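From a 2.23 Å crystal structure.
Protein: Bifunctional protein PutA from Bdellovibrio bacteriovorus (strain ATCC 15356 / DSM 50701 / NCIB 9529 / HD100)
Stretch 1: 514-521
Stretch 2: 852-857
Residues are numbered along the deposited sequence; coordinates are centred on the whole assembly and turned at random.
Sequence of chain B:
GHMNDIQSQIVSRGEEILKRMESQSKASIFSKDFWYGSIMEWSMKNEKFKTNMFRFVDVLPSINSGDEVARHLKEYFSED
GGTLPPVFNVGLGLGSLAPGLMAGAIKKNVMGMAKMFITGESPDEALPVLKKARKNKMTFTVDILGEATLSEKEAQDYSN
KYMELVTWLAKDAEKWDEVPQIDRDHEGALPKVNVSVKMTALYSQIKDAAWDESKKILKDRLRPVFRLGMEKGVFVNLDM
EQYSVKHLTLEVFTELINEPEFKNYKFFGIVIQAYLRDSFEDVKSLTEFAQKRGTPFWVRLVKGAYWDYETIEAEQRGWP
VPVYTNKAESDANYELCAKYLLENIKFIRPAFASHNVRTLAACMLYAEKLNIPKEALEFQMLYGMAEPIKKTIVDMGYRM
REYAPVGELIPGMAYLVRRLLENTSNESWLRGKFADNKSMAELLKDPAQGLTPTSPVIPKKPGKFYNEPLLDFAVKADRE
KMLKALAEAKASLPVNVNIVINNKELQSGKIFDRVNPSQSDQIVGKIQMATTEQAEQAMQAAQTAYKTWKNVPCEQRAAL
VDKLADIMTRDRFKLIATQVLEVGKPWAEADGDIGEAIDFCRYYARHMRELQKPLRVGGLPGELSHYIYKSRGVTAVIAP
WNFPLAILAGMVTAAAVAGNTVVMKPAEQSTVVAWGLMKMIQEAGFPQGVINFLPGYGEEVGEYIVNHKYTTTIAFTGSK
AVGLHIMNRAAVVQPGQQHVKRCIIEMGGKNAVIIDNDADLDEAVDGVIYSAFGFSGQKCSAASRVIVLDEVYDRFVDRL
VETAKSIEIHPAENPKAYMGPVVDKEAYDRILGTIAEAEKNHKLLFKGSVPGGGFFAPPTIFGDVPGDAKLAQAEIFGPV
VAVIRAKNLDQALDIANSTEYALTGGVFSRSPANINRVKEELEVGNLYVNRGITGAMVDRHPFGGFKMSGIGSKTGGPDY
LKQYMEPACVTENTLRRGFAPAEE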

# COMPACT_ATOMS: atom_id res chain seq x y z
N ARG B 514 -14.31 34.39 23.69
CA ARG B 514 -14.98 33.11 23.50
C ARG B 514 -15.64 32.70 24.81
O ARG B 514 -14.95 32.38 25.79
CB ARG B 514 -13.99 32.06 23.00
CG ARG B 514 -14.53 30.65 23.00
CD ARG B 514 -15.82 30.51 22.19
NE ARG B 514 -16.28 29.12 22.24
CZ ARG B 514 -17.52 28.72 21.98
NH1 ARG B 514 -18.46 29.60 21.65
NH2 ARG B 514 -17.82 27.43 22.06
N VAL B 515 -16.97 32.69 24.83
CA VAL B 515 -17.71 32.43 26.06
C VAL B 515 -17.87 30.93 26.27
O VAL B 515 -17.75 30.11 25.35
CB VAL B 515 -19.09 33.13 26.04
CG1 VAL B 515 -18.93 34.66 25.93
CG2 VAL B 515 -19.94 32.61 24.91
N ASN B 516 -18.14 30.57 27.52
CA ASN B 516 -18.48 29.21 27.89
C ASN B 516 -19.84 28.89 27.32
O ASN B 516 -20.83 29.53 27.72
CB ASN B 516 -18.45 29.07 29.41
CG ASN B 516 -18.78 27.67 29.89
OD1 ASN B 516 -19.44 26.90 29.21
ND2 ASN B 516 -18.32 27.35 31.10
N PRO B 517 -19.96 27.96 26.37
CA PRO B 517 -21.27 27.71 25.74
C PRO B 517 -22.29 27.10 26.68
O PRO B 517 -23.48 27.12 26.35
CB PRO B 517 -20.93 26.78 24.57
CG PRO B 517 -19.67 26.06 25.03
CD PRO B 517 -18.90 27.10 25.81
N SER B 518 -21.86 26.53 27.83
CA SER B 518 -22.77 26.07 28.88
C SER B 518 -23.18 27.18 29.84
O SER B 518 -24.07 26.97 30.68
CB SER B 518 -22.13 24.96 29.73
OG SER B 518 -21.78 23.84 28.95
N GLN B 519 -22.52 28.32 29.78
CA GLN B 519 -22.78 29.40 30.72
C GLN B 519 -22.29 30.68 30.08
O GLN B 519 -21.16 31.13 30.34
CB GLN B 519 -22.09 29.14 32.06
CG GLN B 519 -22.49 30.11 33.14
CD GLN B 519 -21.69 29.96 34.41
OE1 GLN B 519 -21.37 28.85 34.84
NE2 GLN B 519 -21.35 31.09 35.03
N SER B 520 -23.12 31.26 29.21
CA SER B 520 -22.64 32.18 28.18
C SER B 520 -22.25 33.54 28.73
O SER B 520 -21.80 34.37 27.94
CB SER B 520 -23.70 32.35 27.09
OG SER B 520 -24.98 32.67 27.63
N ASP B 521 -22.42 33.82 30.02
CA ASP B 521 -21.89 35.07 30.56
C ASP B 521 -20.47 34.94 31.09
O ASP B 521 -19.93 35.90 31.65
CB ASP B 521 -22.81 35.61 31.66
CG ASP B 521 -23.03 34.62 32.78
OD1 ASP B 521 -22.35 33.56 32.81
OD2 ASP B 521 -23.87 34.92 33.65
N GLY B 852 -31.50 26.84 31.25
CA GLY B 852 -31.08 28.13 30.74
C GLY B 852 -29.61 28.41 30.98
O GLY B 852 -28.84 27.56 31.44
N GLY B 853 -29.20 29.63 30.63
CA GLY B 853 -27.86 30.09 30.91
C GLY B 853 -26.85 29.79 29.84
O GLY B 853 -25.71 30.28 29.94
N GLY B 854 -27.20 28.99 28.83
CA GLY B 854 -26.29 28.64 27.76
C GLY B 854 -27.03 28.24 26.50
O GLY B 854 -28.25 28.40 26.39
N PHE B 855 -26.28 27.70 25.54
CA PHE B 855 -26.83 27.44 24.20
C PHE B 855 -27.44 26.03 24.12
O PHE B 855 -27.07 25.19 23.29
CB PHE B 855 -25.75 27.65 23.14
CG PHE B 855 -25.08 29.00 23.23
CD1 PHE B 855 -25.83 30.15 23.32
CD2 PHE B 855 -23.70 29.11 23.23
CE1 PHE B 855 -25.23 31.41 23.42
CE2 PHE B 855 -23.09 30.36 23.32
CZ PHE B 855 -23.86 31.51 23.41
N PHE B 856 -28.41 25.80 25.00
CA PHE B 856 -29.00 24.47 25.13
C PHE B 856 -30.13 24.36 24.12
O PHE B 856 -31.25 24.82 24.36
CB PHE B 856 -29.47 24.24 26.57
CG PHE B 856 -28.35 24.26 27.57
CD1 PHE B 856 -27.53 23.16 27.74
CD2 PHE B 856 -28.07 25.42 28.29
CE1 PHE B 856 -26.48 23.19 28.63
CE2 PHE B 856 -27.02 25.46 29.19
CZ PHE B 856 -26.22 24.33 29.36
N ALA B 857 -29.83 23.78 22.97
CA ALA B 857 -30.88 23.46 22.01
C ALA B 857 -31.52 22.11 22.37
O ALA B 857 -30.82 21.20 22.82
CB ALA B 857 -30.33 23.43 20.57
O HOH W 1 -25.20 32.79 31.44

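Contact between a strand-to-turn segment (514-521) and an irregular glycine-rich loop (852-857) in one chain, whose touching residues are at least 333 apart in sequence, buries 325 Å² in total. Asn516 to Gln519 form a type I beta turn, closed by Gln519 N donating to Asn516 O at 2.9 Å. Asn516 also braces the turn with its side chain: OD1 accepts from Ser518 N at 2.8 Å, so two successive amides of the turn are satisfied from one residue. Pro517 O faces the loop and accepts from Phe855 N at 3.0 Å in a nearly straight bond (172°). Two residues earlier in the loop the direction reverses: Ser520 N donates to Gly853 O at 2.9 Å (158°). Gly853 O is a crowded acceptor. Gly853 O also takes a weak bond from Ser520 OG at 3.4 Å, a CA-H...O contact from Gln519 CA at 3.2 Å, and a hydrogen bond from the O of water 1, 3.0 Å away; the same water accepts from Asp521 N at 3.3 Å, bridging the stretches. Between the two main bonds lies Gly854, its CA 4.5 Å from Ser518 CA. A CB here would point toward the turn and come within 2.7 Å of both Pro517 O and Ser518 C, so the close backbone approach depends on glycine. At Gly853 the backbone angles themselves call for glycine. Phe855 covers the apolar flank, its CD2 3.9 Å from Pro517 CB, its CE2 4.2 Å from Val515 CG2 and its CZ 3.8 Å from Ser520 CB. Phe856 presents its ring edge to Ser518 O, 3.6 Å from CE2, placing weakly positive ring hydrogens near a carbonyl oxygen. Ser518 OG finds its partner elsewhere in the structure, and Phe856 N makes a weak 3.0 Å bond to Gly854 O within the loop.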